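Local coordinates for protein beta-N-acetylhexosaminidase (Thermotoga neapolitana, PDB 5BZA) that probably hydrolyses terminal non-reducing N-acetyl-D-hexosamine residues from N-acetyl-beta-D-hexosaminides, as a thermostable glycoside hydrolase of family 3, at residues Thr204-His210 with Leu241-Met247; Gly269-Ile273 with Ser305-Val309. All coordinates share one frame; numbering follows the deposited sequence.

Contact 1: Thr204-His210 with Leu241-Met247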
loop_
_atom_site.group_PDB
_atom_site.type_symbol
_atom_site.label_atom_id
_atom_site.label_comp_id
_atom_site.label_asym_id
_atom_site.label_seq_id
_atom_site.Cartn_x
_atom_site.Cartn_y
_atom_site.Cartn_z
ATOM N N THR B 204 -16.308 -7.528 18.523
ATOM C CA THR B 204 -16.752 -7.014 17.227
ATOM C C THR B 204 -17.719 -5.845 17.404
ATOM O O THR B 204 -18.355 -5.721 18.434
ATOM C CB THR B 204 -17.452 -8.138 16.356
ATOM O OG1 THR B 204 -17.792 -7.611 15.067
ATOM C CG2 THR B 204 -18.771 -8.642 16.993
ATOM N N ALA B 205 -17.817 -4.956 16.412
ATOM C CA ALA B 205 -18.968 -4.036 16.391
ATOM C C ALA B 205 -20.027 -4.595 15.415
ATOM O O ALA B 205 -19.744 -5.471 14.596
ATOM C CB ALA B 205 -18.548 -2.586 16.008
ATOM N N VAL B 206 -21.249 -4.094 15.517
ATOM C CA VAL B 206 -22.296 -4.501 14.575
ATOM C C VAL B 206 -22.864 -3.258 13.896
ATOM O O VAL B 206 -23.261 -2.299 14.576
ATOM C CB VAL B 206 -23.456 -5.256 15.261
ATOM C CG1 VAL B 206 -24.582 -5.512 14.242
ATOM C CG2 VAL B 206 -22.962 -6.541 15.861
ATOM N N MET B 207 -22.915 -3.278 12.567
ATOM C CA MET B 207 -23.592 -2.208 11.825
ATOM C C MET B 207 -25.013 -2.631 11.370
ATOM O O MET B 207 -25.201 -3.727 10.876
ATOM C CB MET B 207 -22.741 -1.776 10.614
ATOM C CG MET B 207 -23.239 -0.473 9.994
ATOM S SD MET B 207 -22.397 0.054 8.449
ATOM C CE MET B 207 -20.754 0.502 9.068
ATOM N N THR B 208 -25.999 -1.758 11.533
ATOM C CA THR B 208 -27.409 -2.071 11.169
ATOM C C THR B 208 -27.687 -1.823 9.714
ATOM O O THR B 208 -26.952 -1.073 9.071
ATOM C CB THR B 208 -28.423 -1.252 11.990
ATOM O OG1 THR B 208 -28.270 0.141 11.686
ATOM C CG2 THR B 208 -28.200 -1.487 13.478
ATOM N N ALA B 209 -28.685 -2.512 9.171
ATOM C CA ALA B 209 -29.117 -2.252 7.814
ATOM C C ALA B 209 -30.272 -1.278 7.764
ATOM O O ALA B 209 -31.266 -1.456 8.492
ATOM C CB ALA B 209 -29.498 -3.541 7.138
ATOM N N HIS B 210 -30.218 -0.326 6.831
ATOM C CA HIS B 210 -31.343 0.583 6.598
ATOM C C HIS B 210 -32.330 -0.150 5.701
ATOM O O HIS B 210 -32.487 0.198 4.527
ATOM C CB HIS B 210 -30.944 1.894 5.902
ATOM C CG HIS B 210 -29.988 2.758 6.675
ATOM N ND1 HIS B 210 -29.938 2.804 8.042
ATOM C CD2 HIS B 210 -29.030 3.616 6.224
ATOM C CE1 HIS B 210 -28.991 3.657 8.423
ATOM N NE2 HIS B 210 -28.431 4.154 7.335
ATOM N N LEU B 241 -20.875 -2.887 20.736
ATOM C CA LEU B 241 -21.106 -1.624 20.060
ATOM C C LEU B 241 -21.959 -1.803 18.805
ATOM O O LEU B 241 -21.648 -2.644 17.928
ATOM C CB LEU B 241 -19.741 -0.983 19.716
ATOM C CG LEU B 241 -19.705 0.330 18.928
ATOM C CD1 LEU B 241 -20.381 1.485 19.719
ATOM C CD2 LEU B 241 -18.259 0.715 18.563
ATOM N N VAL B 242 -23.039 -1.019 18.734
ATOM C CA VAL B 242 -23.946 -1.021 17.590
ATOM C C VAL B 242 -23.945 0.325 16.890
ATOM O O VAL B 242 -24.209 1.360 17.511
ATOM C CB VAL B 242 -25.445 -1.341 18.014
ATOM C CG1 VAL B 242 -26.458 -1.057 16.841
ATOM C CG2 VAL B 242 -25.570 -2.738 18.538
ATOM N N LEU B 243 -23.714 0.301 15.583
ATOM C CA LEU B 243 -23.685 1.501 14.747
ATOM C C LEU B 243 -24.772 1.535 13.724
ATOM O O LEU B 243 -25.089 0.511 13.145
ATOM C CB LEU B 243 -22.363 1.614 13.950
ATOM C CG LEU B 243 -21.069 2.208 14.443
ATOM C CD1 LEU B 243 -20.635 1.549 15.727
ATOM C CD2 LEU B 243 -20.077 1.894 13.346
ATOM N N SER B 244 -25.276 2.723 13.417
ATOM C CA SER B 244 -26.117 2.842 12.243
ATOM C C SER B 244 -25.294 2.692 10.976
ATOM O O SER B 244 -24.069 2.966 10.955
ATOM C CB SER B 244 -26.847 4.189 12.252
ATOM O OG SER B 244 -26.020 5.279 11.866
ATOM N N ASP B 245 -25.943 2.294 9.890
ATOM C CA ASP B 245 -25.358 2.627 8.588
ATOM C C ASP B 245 -25.496 4.164 8.483
ATOM O O ASP B 245 -26.114 4.779 9.351
ATOM C CB ASP B 245 -26.040 1.902 7.424
ATOM C CG ASP B 245 -25.117 1.750 6.225
ATOM O OD1 ASP B 245 -24.056 2.423 6.225
ATOM O OD2 ASP B 245 -25.448 1.002 5.262
ATOM N N ALA B 246 -24.930 4.805 7.465
ATOM C CA ALA B 246 -24.893 6.292 7.452
ATOM C C ALA B 246 -26.300 6.887 7.415
ATOM O O ALA B 246 -27.080 6.602 6.512
ATOM C CB ALA B 246 -24.079 6.807 6.275
ATOM N N MET B 247 -26.617 7.733 8.396
ATOM C CA MET B 247 -28.008 8.222 8.566
ATOM C C MET B 247 -28.502 9.091 7.427
ATOM O O MET B 247 -29.702 9.206 7.222
ATOM C CB MET B 247 -28.137 9.017 9.867
ATOM C CG MET B 247 -28.164 8.183 11.105
ATOM S SD MET B 247 -29.585 7.057 11.207
ATOM C CE MET B 247 -29.334 6.493 12.890
HETATM O O HOH W 1 -28.086 -0.042 5.154
#
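Val206 and Val242 sit side by side on two parallel strands, 205-208 and 241-243, whose backbones form a ladder. Val206 N donates to Leu241 O (2.8 Å), Val206 O accepts from Leu243 N (2.8 Å) and Thr208 N closes the series on Leu243 O (2.9 Å). In apolar packing, CG2 of Thr208 meets CG1 of Val242 at 3.8 Å, the side chains crossing at about a right angle. On the face of Met207 and Leu243, the Met207 chain, its CG anti to the backbone N (chi1 -167°), slants across the side chain of Asp245 and brings SD to 3.6 Å from Asp245 OD1.

Beyond the strand ends the polar contacts centre on His210. Its NE2 donates to Ala246 O (2.9 Å) along a bent path, N-H...O 143°, reaching that oxygen from above the carbonyl plane. Asp245 CB lies over one ring face, 3.6 Å from the centroid, a CH-pi contact, and His210 ND1 is hydrogen-bonded to Thr222, so the imidazole is held at both nitrogens. A water accepts from His210 N and donates to Asp245 OD2, while Asp245 OD1 accepts from Ala246 N (2.8 Å), which meets it from above the carboxylate plane. The last two bonds hold the carboxylate of Asp245, which with His161 binds a cadmium ion; the same pair is seen to bind zinc.

The site lies at the C-terminal ends of the strands, as active sites do in TIM barrels, and the pair belongs to the beta-alpha-beta unit through helix 225-235. That helix packs on Val242 and Thr208, helix 258-268 packs on Ser244 and Met247, and strand 156-162 flanks 205-208 on its other edge.

Contact 2: Gly269-Ile273 with Ser305-Val309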
loop_
_atom_site.group_PDB
_atom_site.type_symbol
_atom_site.label_atom_id
_atom_site.label_comp_id
_atom_site.label_asym_id
_atom_site.label_seq_id
_atom_site.Cartn_x
_atom_site.Cartn_y
_atom_site.Cartn_z
ATOM N N GLY B 269 -31.747 1.089 20.923
ATOM C CA GLY B 269 -30.667 0.329 21.517
ATOM C C GLY B 269 -29.383 0.541 20.759
ATOM O O GLY B 269 -28.397 -0.087 21.052
ATOM N N GLY B 270 -29.394 1.451 19.797
ATOM C CA GLY B 270 -28.166 1.810 19.113
ATOM C C GLY B 270 -27.163 2.613 19.948
ATOM O O GLY B 270 -27.542 3.337 20.870
ATOM N N ASN B 271 -25.873 2.500 19.627
ATOM C CA ASN B 271 -24.849 3.229 20.352
ATOM C C ASN B 271 -24.211 4.368 19.554
ATOM O O ASN B 271 -24.073 5.476 20.053
ATOM C CB ASN B 271 -23.736 2.298 20.796
ATOM C CG ASN B 271 -24.223 1.163 21.639
ATOM O OD1 ASN B 271 -23.833 0.007 21.400
ATOM N ND2 ASN B 271 -25.031 1.470 22.665
ATOM N N MET B 272 -23.758 4.098 18.336
ATOM C CA MET B 272 -23.106 5.159 17.593
ATOM C C MET B 272 -23.814 5.467 16.317
ATOM O O MET B 272 -24.030 4.589 15.484
ATOM C CB MET B 272 -21.644 4.816 17.264
ATOM C CG MET B 272 -20.738 4.764 18.458
ATOM S SD MET B 272 -18.969 4.663 18.058
ATOM C CE MET B 272 -18.596 6.402 17.803
ATOM N N ILE B 273 -24.100 6.747 16.136
ATOM C CA ILE B 273 -24.683 7.224 14.890
ATOM C C ILE B 273 -23.605 7.507 13.833
ATOM O O ILE B 273 -22.736 8.334 14.062
ATOM C CB ILE B 273 -25.510 8.458 15.159
ATOM C CG1 ILE B 273 -26.673 8.023 16.063
ATOM C CG2 ILE B 273 -25.946 9.059 13.846
ATOM C CD1 ILE B 273 -27.482 9.133 16.683
ATOM N N SER B 305 -24.543 3.660 26.318
ATOM C CA SER B 305 -23.863 3.876 25.057
ATOM C C SER B 305 -22.452 4.455 25.245
ATOM O O SER B 305 -21.473 3.904 24.733
ATOM C CB SER B 305 -24.716 4.795 24.191
ATOM O OG SER B 305 -25.855 4.088 23.707
ATOM N N ILE B 306 -22.354 5.559 25.981
ATOM C CA ILE B 306 -21.072 6.168 26.288
ATOM C C ILE B 306 -20.139 5.161 26.961
ATOM O O ILE B 306 -18.931 5.107 26.657
ATOM C CB ILE B 306 -21.242 7.422 27.146
ATOM C CG1 ILE B 306 -21.836 8.536 26.286
ATOM C CG2 ILE B 306 -19.915 7.851 27.732
ATOM C CD1 ILE B 306 -22.027 9.852 27.004
ATOM N N LYS B 307 -20.698 4.347 27.860
ATOM C CA LYS B 307 -19.890 3.330 28.541
ATOM C C LYS B 307 -19.296 2.332 27.530
ATOM O O LYS B 307 -18.088 2.006 27.570
ATOM C CB LYS B 307 -20.742 2.576 29.570
ATOM C CG LYS B 307 -19.980 1.521 30.368
ATOM C CD LYS B 307 -20.776 1.056 31.581
ATOM C CE LYS B 307 -20.278 -0.305 32.083
ATOM N NZ LYS B 307 -18.802 -0.490 31.842
ATOM N N ILE B 308 -20.145 1.884 26.601
ATOM C CA ILE B 308 -19.709 0.952 25.574
ATOM C C ILE B 308 -18.587 1.562 24.696
ATOM O O ILE B 308 -17.533 0.937 24.491
ATOM C CB ILE B 308 -20.901 0.502 24.705
ATOM C CG1 ILE B 308 -21.874 -0.326 25.537
ATOM C CG2 ILE B 308 -20.441 -0.326 23.534
ATOM C CD1 ILE B 308 -23.065 -0.817 24.765
ATOM N N VAL B 309 -18.806 2.781 24.203
ATOM C CA VAL B 309 -17.797 3.410 23.379
ATOM C C VAL B 309 -16.473 3.543 24.121
ATOM O O VAL B 309 -15.409 3.260 23.564
ATOM C CB VAL B 309 -18.241 4.784 22.883
ATOM C CG1 VAL B 309 -17.046 5.526 22.250
ATOM C CG2 VAL B 309 -19.364 4.635 21.901
#
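A buried loop-to-helix contact joins residues 269-273, which lead from helix 258-268 into strand 273-275, to one side of helix 299-314. Its polar link is a single hydrogen bond: Asn271 ND2 donates to Ser305 OG at 2.9 Å, nearly straight (161°) and with the oxygen in the amide plane. Asn271 CG stands anti to the carbonyl carbon (chi1 -57°), sending the amide toward the helix. Its other end, OD1, accepts from Arg233 and from Val242 N, which fixes the amide's rotation, while Ser305 OG is also bonded to Lys301 O one turn back. CD1 of Ile308 comes up to Asn271 OD1 at 3.5 Å, the two side chains crossing at about a right angle.

The loop begins with a Schellman motif: Gly269, at positive phi, ends helix 258-268, and the chain then turns into the last strand of the TIM barrel. Next along, Met272 and Val309 make the apolar half of the contact, again at about a right angle, with Met272 CG 3.7 Å and SD 3.9 Å from Val309 CG2. Leu241 and Leu243 of strand 241-243, with Phe10 of strand 9-13, pack around Met272.

In the fold
From the N terminus, the chain runs through five barrel strands before the sixth, 205-208, enters contact 1, where 241-247 returns through helix 225-235 to lie beside 204-210 and closes a loop of 30 residues. Helix 258-268 then leads to contact 2, whose loop of 31 residues closes when helix 299-314 comes back over 269-273. The two loops follow in series, neither nested nor crossed. They nevertheless meet: Val242 O lies 2.9 Å from both Met272 N and Asn271 N, probable hydrogen bonds. Together they link the penultimate strand, the entry to strand 273-275 and the outer helix 299-314, where the barrel closes onto strand 9-13.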